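Local atomic coordinates of glycosyl hydrolase, BNR repeat (Ralstonia eutropha, PDB entry 3B7F), a protein that is a putative glycoside hydrolase of unestablished substrate that folds as a seven-bladed beta-propeller with BNR repeats. Residues 217-222 against 265-270; 269-274 against 323-328; 280-285 against 339-344; 292-297 against 315-320. One frame throughout, in Å; residues are numbered along the deposited sequence.

How the interactions relate
Interactions 1 to 3 involve the connections between successive propeller blades, whereas interaction 4 lies within one blade. Interactions 1 and 2 share G269 and D270, and the probable hydrogen bond from W325 NE1 to I268 O, 3.1 Å, joins them. Interaction 4 holds together the two middle strands of the blade that interactions 2 and 3 reach from its two margins. Probable hydrogen bonds join it to both: T318 OG1 to S324 O (2.7 Å) for interaction 2, W294 N to V284 O (2.9 Å) for interaction 3. The centres of interactions 2 and 4 are about 8 Å apart. Interaction 3 is centred about 8 Å from the centre of the chain, interaction 2 about 21 Å. No active site is established.

Interaction 1. Residues 217-222 against 265-270; sequences GCAANF and WKRIGD. With EDO (1,2-ethanediol), chain R; EDO (1,2-ethanediol), chain O.
W265 holds CG anti to its carbonyl carbon (chi1 -66°) and C218 holds SG anti to its backbone N (chi1 -172°); with these torsions the sulfur lies obliquely off the indole, and C218 CB makes the closer contact. In this beta-propeller, residues 217-222 belong to the connection between two successive blades, and W265 lies at the short outermost strand, 264-266, of the blade that the connection leads into. The SG of C218 is 5.5 Å from the centroid of the five-membered ring of W265, a sulfur-aromatic contact, while C218 CB comes to 4.2 Å from W265 CD1. L214, at the start of the same connection, accepts the indole N-H through its carbonyl O, and Y256 and L247 of the two middle strands also pack on the W265 side chain.

Backbone meets backbone one residue earlier, where G217 CA lies 3.2 Å from W265 O in a CA-H...O contact. Having no side chain, G217 can turn this CA directly to the carbonyl. No conventional hydrogen bond joins the two segments.

Beyond W265 the chain makes an inverse gamma turn centred on R267, closed from I268 N to K266 O at 2.9 Å. The extended side chain of R267 then runs back beside the connection, with NH1 4.2 Å from A219 CB. Its NH2 forms a salt bridge with D278, which fixes the far end of the guanidinium, whereas D270 OD1, well out of the guanidinium plane, makes only a long, weak ion pair with NE. N221 ND2 approaches the edge of the same group, 4.3 Å from R267 NH1.

Interaction 2. Residues 269-274 against 323-328; sequences GDAMPR and ESWQRQ. With EDO (1,2-ethanediol), chain M.
W325 closes the Asp box (Ser/Thr-x-Asp-x-Gly-x-x-Trp, here 318-325) that marks BNR repeats, and its indole receives A271 and M272 from the loop linking the preceding blade to this one. M272, present as selenomethionine, comes over one face of the ring and crosses it at about a right angle. The SE atom of M272 is 3.4 Å from W325 CG, displaced toward the rim, in a Met-aromatic contact. CG of M272 takes part as well, lying 4.0 Å from the centroid of the five-membered ring and 13° off its normal, a CH-pi contact. The M272 chain is bent at both chi2 (-72°) and chi3 (-70°), and the first of these bends lays SE over the ring.

A271 approaches differently: its CB lies in the plane of the indole at the edge, 3.6 Å from W325 CD1, and also 3.5 Å from E323 O. The short 3-10 turn that carries A271 and leads into M272 is closed by M272 N bonding to G269 O.

No direct hydrogen bond crosses the contact, but one water accepts from W325 N at 3.0 Å and donates to A271 O at 3.1 Å. The indole N-H is engaged by I268 O. With these groups hydrogen-bonded, the direct contact is largely apolar, A271 CB at the indole edge and the polarisable selenium and CG of M272 over its face, and probably rests on dispersion.

Interaction 3. Residues 280-285 against 339-344; sequences GFPIVV and LTVKRQ
V341 meets P282 at the inner margin of a propeller blade, where the connection from the outermost strand of the same blade, 326-328, passes the start of its innermost strand, 282-285, on its way to the next blade. CG1 of V341, anti to the backbone N (chi1 176°), lies 3.9 Å from P282 CG, and the two side chains cross at about a right angle. The carbonyl O of V341 sits 3.6 Å from F281 CB. A water ties the same oxygen to the other segment, donating to V341 O and accepting from F281 N at 3.0 Å.

K342 contributes its backbone: its carbonyl O lies 3.7 Å from P282 CB, while its own CB points away from 280-285 and NZ bonds to H384.

At R343 the chains come closest, with CA atoms of P282 and R343 4.0 Å apart and R343 O 3.4 Å from P282 CB. No direct hydrogen bond joins the segments; van der Waals packing of F281 and P282 against the backbone, the P282-V341 contact and the water do so. F281, at a corner of the chain, stacks on H235 of the neighbouring blade. The guanidinium of R343, hydrogen-bonded through NH1 to S197, is inclined 35° to the phenyl plane, with NH2 4.2 Å from F281 CE1.

Interaction 4. Residues 292-297 against 315-320; sequences TVWVFP and VYVTRD. With EDO (1,2-ethanediol), chain H.
W294 and V317 lie side by side and point the same way, a non-hydrogen-bonded antiparallel pair in which V317 CG2 sits over one face of the indole, 3.4 Å from W294 NE1. V315 comes to the edge of that ring instead, its CG1 3.7 Å from W294 CD1 and near the ring plane. The indole N-H bonds to E371 O of the next blade. V315 also sends its other methyl, CG2, into the plane of the F296 ring at its edge, 3.8 Å from CD2; CG of F296, anti to the backbone N (chi1 -169°), sets the ring where this edge meets the methyl.

V293, V295, Y316 and T318 occupy the other face. V295 CG2 lies 4.0 Å from Y316 CB, the two side chains being set at a slant, and P297 crosses Y316 at about a right angle with its CG 3.7 Å from CD1. Y316 OH reaches R327 of the outermost strand.

Four backbone bonds of 3.0 to 3.1 Å, two each in the V293-T318 and V295-Y316 pairs, join the strands. At the outer end an ethanediol, probably from the crystallisation liquor, bonds to T292 OG1 at 2.8 Å, and D289 also bonds to that hydroxyl.

T318 OG1 bonds to G322 N and S324 O, and D320 to S324 OG: strands 293-297 and 315-318 are the middle pair of a four-stranded propeller blade, the second leading into its Asp box.

Interaction 1. Residues 217-222 against 265-270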
# COMPACT_ATOMS: atom_id res chain seq x y z
N GLY A 217 0.02 11.78 18.10
CA GLY A 217 -1.27 12.32 17.66
C GLY A 217 -2.24 11.28 17.13
O GLY A 217 -3.42 11.56 16.94
N CYS A 218 -1.75 10.05 16.94
CA CYS A 218 -2.54 8.95 16.40
C CYS A 218 -3.18 8.12 17.51
O CYS A 218 -2.51 7.73 18.43
CB CYS A 218 -1.58 8.10 15.56
SG CYS A 218 -2.30 6.83 14.60
N ALA A 219 -4.48 7.86 17.44
CA ALA A 219 -5.14 7.00 18.45
C ALA A 219 -4.76 5.52 18.26
O ALA A 219 -4.33 5.11 17.18
CB ALA A 219 -6.62 7.14 18.38
N ALA A 220 -4.89 4.75 19.34
CA ALA A 220 -4.68 3.31 19.40
C ALA A 220 -5.68 2.83 20.44
O ALA A 220 -5.35 2.29 21.52
CB ALA A 220 -3.26 2.97 19.80
N ASN A 221 -6.94 3.02 20.09
CA ASN A 221 -8.09 2.73 20.97
C ASN A 221 -8.36 1.23 21.31
O ASN A 221 -9.15 0.91 22.20
CB ASN A 221 -9.31 3.51 20.41
CG ASN A 221 -9.08 5.07 20.46
OD1 ASN A 221 -8.37 5.58 21.36
ND2 ASN A 221 -9.68 5.81 19.51
N PHE A 222 -7.65 0.35 20.63
CA PHE A 222 -7.64 -1.09 20.90
C PHE A 222 -6.60 -1.48 22.00
O PHE A 222 -6.56 -2.64 22.41
CB PHE A 222 -7.35 -1.89 19.62
CG PHE A 222 -6.07 -1.48 18.89
CD1 PHE A 222 -6.10 -0.45 17.93
CD2 PHE A 222 -4.87 -2.09 19.16
CE1 PHE A 222 -4.96 -0.05 17.31
CE2 PHE A 222 -3.72 -1.68 18.52
CZ PHE A 222 -3.78 -0.66 17.59
N TRP A 265 0.63 13.61 13.98
CA TRP A 265 -0.49 13.16 13.16
C TRP A 265 -1.72 13.86 13.68
O TRP A 265 -1.97 13.83 14.89
CB TRP A 265 -0.71 11.64 13.27
CG TRP A 265 0.41 10.82 12.72
CD1 TRP A 265 1.38 10.21 13.44
CD2 TRP A 265 0.68 10.54 11.34
NE1 TRP A 265 2.24 9.56 12.60
CE2 TRP A 265 1.84 9.75 11.30
CE3 TRP A 265 0.05 10.87 10.13
CZ2 TRP A 265 2.41 9.29 10.10
CZ3 TRP A 265 0.61 10.43 8.94
CH2 TRP A 265 1.78 9.64 8.94
N LYS A 266 -2.48 14.49 12.78
CA LYS A 266 -3.74 15.17 13.05
C LYS A 266 -4.86 14.45 12.32
O LYS A 266 -4.77 14.25 11.12
CB LYS A 266 -3.67 16.61 12.60
CG LYS A 266 -2.69 17.43 13.42
CD LYS A 266 -2.69 18.87 12.98
CE LYS A 266 -1.73 19.71 13.83
NZ LYS A 266 -1.64 21.03 13.18
N ARG A 267 -5.90 14.07 13.06
CA ARG A 267 -7.02 13.32 12.57
C ARG A 267 -8.01 14.10 11.69
O ARG A 267 -9.11 14.49 12.10
CB ARG A 267 -7.77 12.65 13.75
CG ARG A 267 -8.67 11.48 13.30
CD ARG A 267 -9.11 10.66 14.49
NE ARG A 267 -9.92 9.53 14.08
CZ ARG A 267 -10.28 8.51 14.85
NH1 ARG A 267 -9.97 8.45 16.13
NH2 ARG A 267 -11.01 7.55 14.33
N ILE A 268 -7.58 14.30 10.44
CA ILE A 268 -8.42 14.88 9.39
C ILE A 268 -9.67 14.06 9.14
O ILE A 268 -10.65 14.59 8.67
CB ILE A 268 -7.66 15.12 8.05
CG1 ILE A 268 -6.99 13.83 7.50
CG2 ILE A 268 -6.62 16.27 8.25
CD1 ILE A 268 -6.38 13.95 6.09
N GLY A 269 -9.63 12.77 9.49
CA GLY A 269 -10.81 11.94 9.50
C GLY A 269 -11.98 12.37 10.39
O GLY A 269 -13.09 11.92 10.19
N ASP A 270 -11.74 13.24 11.36
CA ASP A 270 -12.82 13.83 12.16
C ASP A 270 -13.75 14.76 11.35
O ASP A 270 -14.79 15.13 11.86
CB ASP A 270 -12.24 14.57 13.38
CG ASP A 270 -11.65 13.61 14.42
OD1 ASP A 270 -11.98 12.42 14.35
OD2 ASP A 270 -10.88 14.04 15.32
C1 EDO R . -0.64 8.85 20.33
O1 EDO R . -0.79 7.47 20.75
C2 EDO R . 0.41 9.60 21.13
O2 EDO R . 0.13 11.00 21.06
C1 EDO O . -7.53 18.00 13.20
O1 EDO O . -8.74 17.25 13.35
C2 EDO O . -7.16 18.09 11.73
O2 EDO O . -6.29 19.22 11.44

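Interaction 2. Residues 269-274 against 323-328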
# COMPACT_ATOMS: atom_id res chain seq x y z
N GLY A 269 -9.63 12.77 9.49
CA GLY A 269 -10.81 11.94 9.50
C GLY A 269 -11.98 12.37 10.39
O GLY A 269 -13.09 11.92 10.19
N ASP A 270 -11.74 13.24 11.36
CA ASP A 270 -12.82 13.83 12.16
C ASP A 270 -13.75 14.76 11.35
O ASP A 270 -14.79 15.13 11.86
CB ASP A 270 -12.24 14.57 13.38
CG ASP A 270 -11.65 13.61 14.42
OD1 ASP A 270 -11.98 12.42 14.35
OD2 ASP A 270 -10.88 14.04 15.32
N ALA A 271 -13.38 15.12 10.11
CA ALA A 271 -14.25 15.87 9.21
C ALA A 271 -15.22 14.96 8.47
O ALA A 271 -16.11 15.45 7.80
CB ALA A 271 -13.43 16.69 8.22
N MSE A 272 -15.02 13.64 8.57
CA MSE A 272 -15.90 12.66 7.94
C MSE A 272 -17.27 12.65 8.60
O MSE A 272 -17.38 13.00 9.79
CB MSE A 272 -15.30 11.24 7.99
CG MSE A 272 -14.12 10.99 7.05
SE MSE A 272 -14.59 10.89 5.16
CE MSE A 272 -15.57 9.19 5.15
N PRO A 273 -18.31 12.25 7.84
CA PRO A 273 -19.63 12.20 8.45
C PRO A 273 -19.67 11.09 9.51
O PRO A 273 -19.01 10.06 9.35
CB PRO A 273 -20.57 11.87 7.27
CG PRO A 273 -19.77 12.12 6.03
CD PRO A 273 -18.37 11.80 6.43
N ARG A 274 -20.40 11.37 10.60
CA ARG A 274 -20.52 10.46 11.73
C ARG A 274 -20.96 9.07 11.30
O ARG A 274 -20.40 8.07 11.81
CB ARG A 274 -21.52 10.99 12.75
CG ARG A 274 -21.48 10.25 14.08
CD ARG A 274 -22.84 10.06 14.72
NE ARG A 274 -23.71 9.19 13.92
CZ ARG A 274 -23.56 7.87 13.79
NH1 ARG A 274 -22.60 7.20 14.42
NH2 ARG A 274 -24.39 7.20 13.01
N GLU A 323 -9.74 18.93 5.36
CA GLU A 323 -10.66 19.88 5.98
C GLU A 323 -12.11 19.51 5.67
O GLU A 323 -13.00 19.72 6.50
CB GLU A 323 -10.41 21.32 5.51
CG GLU A 323 -11.00 22.39 6.44
CD GLU A 323 -11.18 23.77 5.83
OE1 GLU A 323 -10.83 24.02 4.65
OE2 GLU A 323 -11.71 24.62 6.56
N SER A 324 -12.35 18.98 4.47
CA SER A 324 -13.68 18.54 4.04
C SER A 324 -13.53 17.28 3.18
O SER A 324 -12.49 17.04 2.56
CB SER A 324 -14.43 19.64 3.27
OG SER A 324 -13.82 19.90 2.01
N TRP A 325 -14.58 16.47 3.17
CA TRP A 325 -14.61 15.21 2.43
C TRP A 325 -15.87 15.14 1.61
O TRP A 325 -16.93 15.57 2.06
CB TRP A 325 -14.55 14.00 3.39
CG TRP A 325 -13.27 13.90 4.19
CD1 TRP A 325 -13.01 14.43 5.42
CD2 TRP A 325 -12.09 13.21 3.79
NE1 TRP A 325 -11.75 14.10 5.82
CE2 TRP A 325 -11.15 13.36 4.84
CE3 TRP A 325 -11.73 12.47 2.65
CZ2 TRP A 325 -9.88 12.78 4.79
CZ3 TRP A 325 -10.45 11.91 2.60
CH2 TRP A 325 -9.54 12.08 3.65
N GLN A 326 -15.76 14.58 0.40
CA GLN A 326 -16.92 14.39 -0.48
C GLN A 326 -17.04 12.92 -0.86
O GLN A 326 -16.03 12.25 -1.11
CB GLN A 326 -16.85 15.25 -1.75
CG GLN A 326 -17.03 16.78 -1.48
CD GLN A 326 -15.83 17.40 -0.81
OE1 GLN A 326 -14.67 17.14 -1.19
NE2 GLN A 326 -16.09 18.20 0.24
N ARG A 327 -18.29 12.46 -0.92
CA ARG A 327 -18.60 11.08 -1.26
C ARG A 327 -18.54 10.93 -2.76
O ARG A 327 -19.07 11.78 -3.48
CB ARG A 327 -20.03 10.74 -0.80
CG ARG A 327 -20.44 9.27 -0.97
CD ARG A 327 -21.86 9.13 -0.45
NE ARG A 327 -22.35 7.77 -0.56
CZ ARG A 327 -22.02 6.77 0.26
NH1 ARG A 327 -21.21 6.94 1.30
NH2 ARG A 327 -22.54 5.60 0.03
N GLN A 328 -17.90 9.86 -3.21
CA GLN A 328 -17.79 9.54 -4.59
C GLN A 328 -18.30 8.12 -4.80
O GLN A 328 -17.61 7.17 -4.52
CB GLN A 328 -16.35 9.63 -5.03
CG GLN A 328 -15.76 11.00 -4.97
CD GLN A 328 -14.36 11.05 -5.57
OE1 GLN A 328 -13.55 10.14 -5.34
NE2 GLN A 328 -14.08 12.09 -6.37
C1 EDO M . -19.36 2.76 11.76
O1 EDO M . -19.23 2.89 10.35
C2 EDO M . -19.34 4.15 12.37
O2 EDO M . -20.38 4.89 11.74
O HOH W 1 -16.64 17.13 5.23

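Interaction 3. Residues 280-285 against 339-344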
# COMPACT_ATOMS: atom_id res chain seq x y z
N GLY A 280 -10.91 2.35 7.59
CA GLY A 280 -10.77 1.76 6.25
C GLY A 280 -9.37 1.22 6.16
O GLY A 280 -8.67 1.19 7.16
N PHE A 281 -8.99 0.75 4.97
CA PHE A 281 -7.63 0.22 4.72
C PHE A 281 -6.69 1.03 3.83
O PHE A 281 -5.60 1.42 4.30
CB PHE A 281 -7.73 -1.25 4.23
CG PHE A 281 -8.21 -2.20 5.31
CD1 PHE A 281 -7.37 -2.57 6.34
CD2 PHE A 281 -9.49 -2.74 5.27
CE1 PHE A 281 -7.79 -3.43 7.34
CE2 PHE A 281 -9.93 -3.60 6.25
CZ PHE A 281 -9.08 -3.95 7.30
N PRO A 282 -7.06 1.29 2.57
CA PRO A 282 -6.11 2.04 1.69
C PRO A 282 -6.17 3.59 1.79
O PRO A 282 -7.17 4.16 2.24
CB PRO A 282 -6.60 1.66 0.30
CG PRO A 282 -8.09 1.55 0.48
CD PRO A 282 -8.32 1.00 1.84
N ILE A 283 -5.08 4.23 1.38
CA ILE A 283 -5.05 5.69 1.21
C ILE A 283 -4.20 5.98 -0.05
O ILE A 283 -3.19 5.33 -0.26
CB ILE A 283 -4.56 6.46 2.49
CG1 ILE A 283 -4.91 7.95 2.40
CG2 ILE A 283 -3.04 6.26 2.74
CD1 ILE A 283 -4.99 8.68 3.76
N VAL A 284 -4.62 6.93 -0.87
CA VAL A 284 -3.93 7.27 -2.12
C VAL A 284 -3.87 8.77 -2.25
O VAL A 284 -4.84 9.44 -1.94
CB VAL A 284 -4.66 6.63 -3.37
CG1 VAL A 284 -4.13 7.21 -4.68
CG2 VAL A 284 -4.54 5.12 -3.35
N VAL A 285 -2.75 9.31 -2.72
CA VAL A 285 -2.57 10.77 -2.90
C VAL A 285 -2.47 11.12 -4.37
O VAL A 285 -2.00 10.34 -5.16
CB VAL A 285 -1.32 11.29 -2.17
CG1 VAL A 285 -1.29 10.79 -0.80
CG2 VAL A 285 0.00 10.88 -2.90
N LEU A 339 -18.81 -4.47 -0.06
CA LEU A 339 -17.48 -4.41 -0.64
C LEU A 339 -16.36 -4.14 0.37
O LEU A 339 -16.43 -3.21 1.17
CB LEU A 339 -17.44 -3.36 -1.77
CG LEU A 339 -17.95 -3.76 -3.17
CD1 LEU A 339 -19.27 -4.37 -3.20
CD2 LEU A 339 -17.94 -2.51 -4.10
N THR A 340 -15.32 -4.97 0.27
CA THR A 340 -14.11 -4.83 1.05
C THR A 340 -12.99 -4.43 0.09
O THR A 340 -12.84 -5.02 -0.96
CB THR A 340 -13.81 -6.14 1.80
OG1 THR A 340 -14.94 -6.43 2.64
CG2 THR A 340 -12.53 -6.04 2.64
N VAL A 341 -12.25 -3.39 0.44
CA VAL A 341 -11.11 -2.89 -0.37
C VAL A 341 -9.91 -2.91 0.59
O VAL A 341 -9.91 -2.23 1.60
CB VAL A 341 -11.40 -1.51 -0.98
CG1 VAL A 341 -10.16 -0.91 -1.77
CG2 VAL A 341 -12.61 -1.61 -1.88
N LYS A 342 -8.93 -3.77 0.31
CA LYS A 342 -7.76 -3.95 1.17
C LYS A 342 -6.74 -2.80 0.96
O LYS A 342 -6.91 -1.98 0.04
CB LYS A 342 -7.14 -5.35 0.96
CG LYS A 342 -7.90 -6.54 1.59
CD LYS A 342 -7.33 -7.85 1.02
CE LYS A 342 -7.31 -9.04 1.99
NZ LYS A 342 -8.59 -9.46 2.53
N ARG A 343 -5.72 -2.75 1.83
CA ARG A 343 -4.70 -1.66 1.88
C ARG A 343 -4.01 -1.29 0.61
O ARG A 343 -3.75 -0.11 0.41
CB ARG A 343 -3.49 -2.04 2.70
CG ARG A 343 -3.66 -2.32 4.03
CD ARG A 343 -2.59 -3.30 4.48
NE ARG A 343 -3.25 -3.89 5.63
CZ ARG A 343 -2.98 -3.65 6.89
NH1 ARG A 343 -1.96 -2.93 7.26
NH2 ARG A 343 -3.73 -4.22 7.79
N GLN A 344 -3.59 -2.31 -0.13
CA GLN A 344 -2.85 -2.13 -1.38
C GLN A 344 -3.78 -2.19 -2.58
O GLN A 344 -3.31 -2.09 -3.71
CB GLN A 344 -1.79 -3.23 -1.52
CG GLN A 344 -0.68 -3.19 -0.48
CD GLN A 344 -0.06 -4.56 -0.28
OE1 GLN A 344 -0.78 -5.49 0.08
NE2 GLN A 344 1.26 -4.70 -0.52
O HOH W 2 -11.15 -0.05 3.06

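Interaction 4. Residues 292-297 against 315-320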
# COMPACT_ATOMS: atom_id res chain seq x y z
N THR A 292 -5.02 16.57 -2.21
CA THR A 292 -5.99 15.60 -2.71
C THR A 292 -5.60 14.18 -2.34
O THR A 292 -4.49 13.72 -2.64
CB THR A 292 -6.21 15.75 -4.21
OG1 THR A 292 -6.73 17.05 -4.45
CG2 THR A 292 -7.21 14.67 -4.75
N VAL A 293 -6.53 13.51 -1.67
CA VAL A 293 -6.35 12.17 -1.10
C VAL A 293 -7.67 11.45 -1.20
O VAL A 293 -8.72 12.10 -1.11
CB VAL A 293 -5.84 12.28 0.39
CG1 VAL A 293 -6.05 11.01 1.16
CG2 VAL A 293 -4.36 12.70 0.43
N TRP A 294 -7.61 10.14 -1.44
CA TRP A 294 -8.77 9.24 -1.55
C TRP A 294 -8.67 8.14 -0.51
O TRP A 294 -7.58 7.63 -0.29
CB TRP A 294 -8.84 8.56 -2.93
CG TRP A 294 -9.11 9.48 -4.04
CD1 TRP A 294 -10.32 9.85 -4.48
CD2 TRP A 294 -8.16 10.18 -4.85
NE1 TRP A 294 -10.21 10.71 -5.52
CE2 TRP A 294 -8.88 10.96 -5.76
CE3 TRP A 294 -6.75 10.21 -4.89
CZ2 TRP A 294 -8.27 11.76 -6.73
CZ3 TRP A 294 -6.13 10.99 -5.86
CH2 TRP A 294 -6.90 11.75 -6.77
N VAL A 295 -9.81 7.77 0.10
CA VAL A 295 -9.94 6.66 1.03
C VAL A 295 -11.16 5.78 0.63
O VAL A 295 -11.93 6.16 -0.22
CB VAL A 295 -10.04 7.11 2.55
CG1 VAL A 295 -8.72 7.79 2.99
CG2 VAL A 295 -11.30 8.03 2.83
N PHE A 296 -11.26 4.57 1.19
CA PHE A 296 -12.39 3.67 0.97
C PHE A 296 -12.91 3.21 2.36
O PHE A 296 -12.47 2.18 2.89
CB PHE A 296 -12.04 2.47 0.12
CG PHE A 296 -13.28 1.70 -0.31
CD1 PHE A 296 -13.85 0.70 0.49
CD2 PHE A 296 -13.93 2.04 -1.52
CE1 PHE A 296 -15.01 0.03 0.08
CE2 PHE A 296 -15.07 1.38 -1.93
CZ PHE A 296 -15.62 0.37 -1.14
N PRO A 297 -13.86 3.98 2.94
CA PRO A 297 -14.34 3.67 4.26
C PRO A 297 -15.08 2.35 4.45
O PRO A 297 -15.85 1.93 3.59
CB PRO A 297 -15.27 4.85 4.58
CG PRO A 297 -14.80 5.94 3.66
CD PRO A 297 -14.47 5.23 2.44
N VAL A 315 -15.99 5.70 -2.33
CA VAL A 315 -14.68 6.25 -2.12
C VAL A 315 -14.98 7.65 -1.56
O VAL A 315 -16.02 8.24 -1.90
CB VAL A 315 -13.88 6.35 -3.46
CG1 VAL A 315 -12.71 7.32 -3.38
CG2 VAL A 315 -13.45 4.99 -3.94
N TYR A 316 -14.11 8.18 -0.71
CA TYR A 316 -14.26 9.58 -0.27
C TYR A 316 -13.01 10.29 -0.71
O TYR A 316 -11.93 9.75 -0.58
CB TYR A 316 -14.50 9.75 1.24
CG TYR A 316 -15.97 9.65 1.61
CD1 TYR A 316 -16.63 8.43 1.56
CD2 TYR A 316 -16.71 10.78 1.96
CE1 TYR A 316 -17.94 8.31 1.85
CE2 TYR A 316 -18.03 10.67 2.26
CZ TYR A 316 -18.65 9.42 2.22
OH TYR A 316 -19.98 9.28 2.53
N VAL A 317 -13.20 11.50 -1.26
CA VAL A 317 -12.09 12.36 -1.65
C VAL A 317 -12.05 13.60 -0.75
O VAL A 317 -13.08 14.01 -0.20
CB VAL A 317 -12.23 12.82 -3.13
CG1 VAL A 317 -13.40 13.79 -3.28
CG2 VAL A 317 -10.93 13.46 -3.66
N THR A 318 -10.84 14.14 -0.56
CA THR A 318 -10.62 15.46 0.02
C THR A 318 -9.73 16.20 -1.00
O THR A 318 -8.87 15.59 -1.58
CB THR A 318 -9.98 15.48 1.44
OG1 THR A 318 -9.89 16.84 1.89
CG2 THR A 318 -8.57 14.81 1.48
N ARG A 319 -10.03 17.45 -1.29
CA ARG A 319 -9.21 18.30 -2.15
C ARG A 319 -8.62 19.49 -1.38
O ARG A 319 -8.03 20.39 -1.97
CB ARG A 319 -10.04 18.76 -3.35
CG ARG A 319 -10.52 17.54 -4.20
CD ARG A 319 -11.03 17.99 -5.57
NE ARG A 319 -11.06 16.90 -6.56
CZ ARG A 319 -12.10 16.09 -6.77
NH1 ARG A 319 -13.24 16.21 -6.11
NH2 ARG A 319 -11.99 15.14 -7.68
N ASP A 320 -8.75 19.46 -0.05
CA ASP A 320 -8.32 20.53 0.84
C ASP A 320 -7.57 19.98 2.06
O ASP A 320 -7.71 20.50 3.15
CB ASP A 320 -9.53 21.42 1.24
CG ASP A 320 -10.68 20.64 1.89
OD1 ASP A 320 -10.50 19.49 2.36
OD2 ASP A 320 -11.78 21.19 1.93
C1 EDO H . -6.91 19.02 -8.60
O1 EDO H . -5.61 18.90 -7.99
C2 EDO H . -7.88 17.92 -8.15
O2 EDO H . -8.11 17.83 -6.72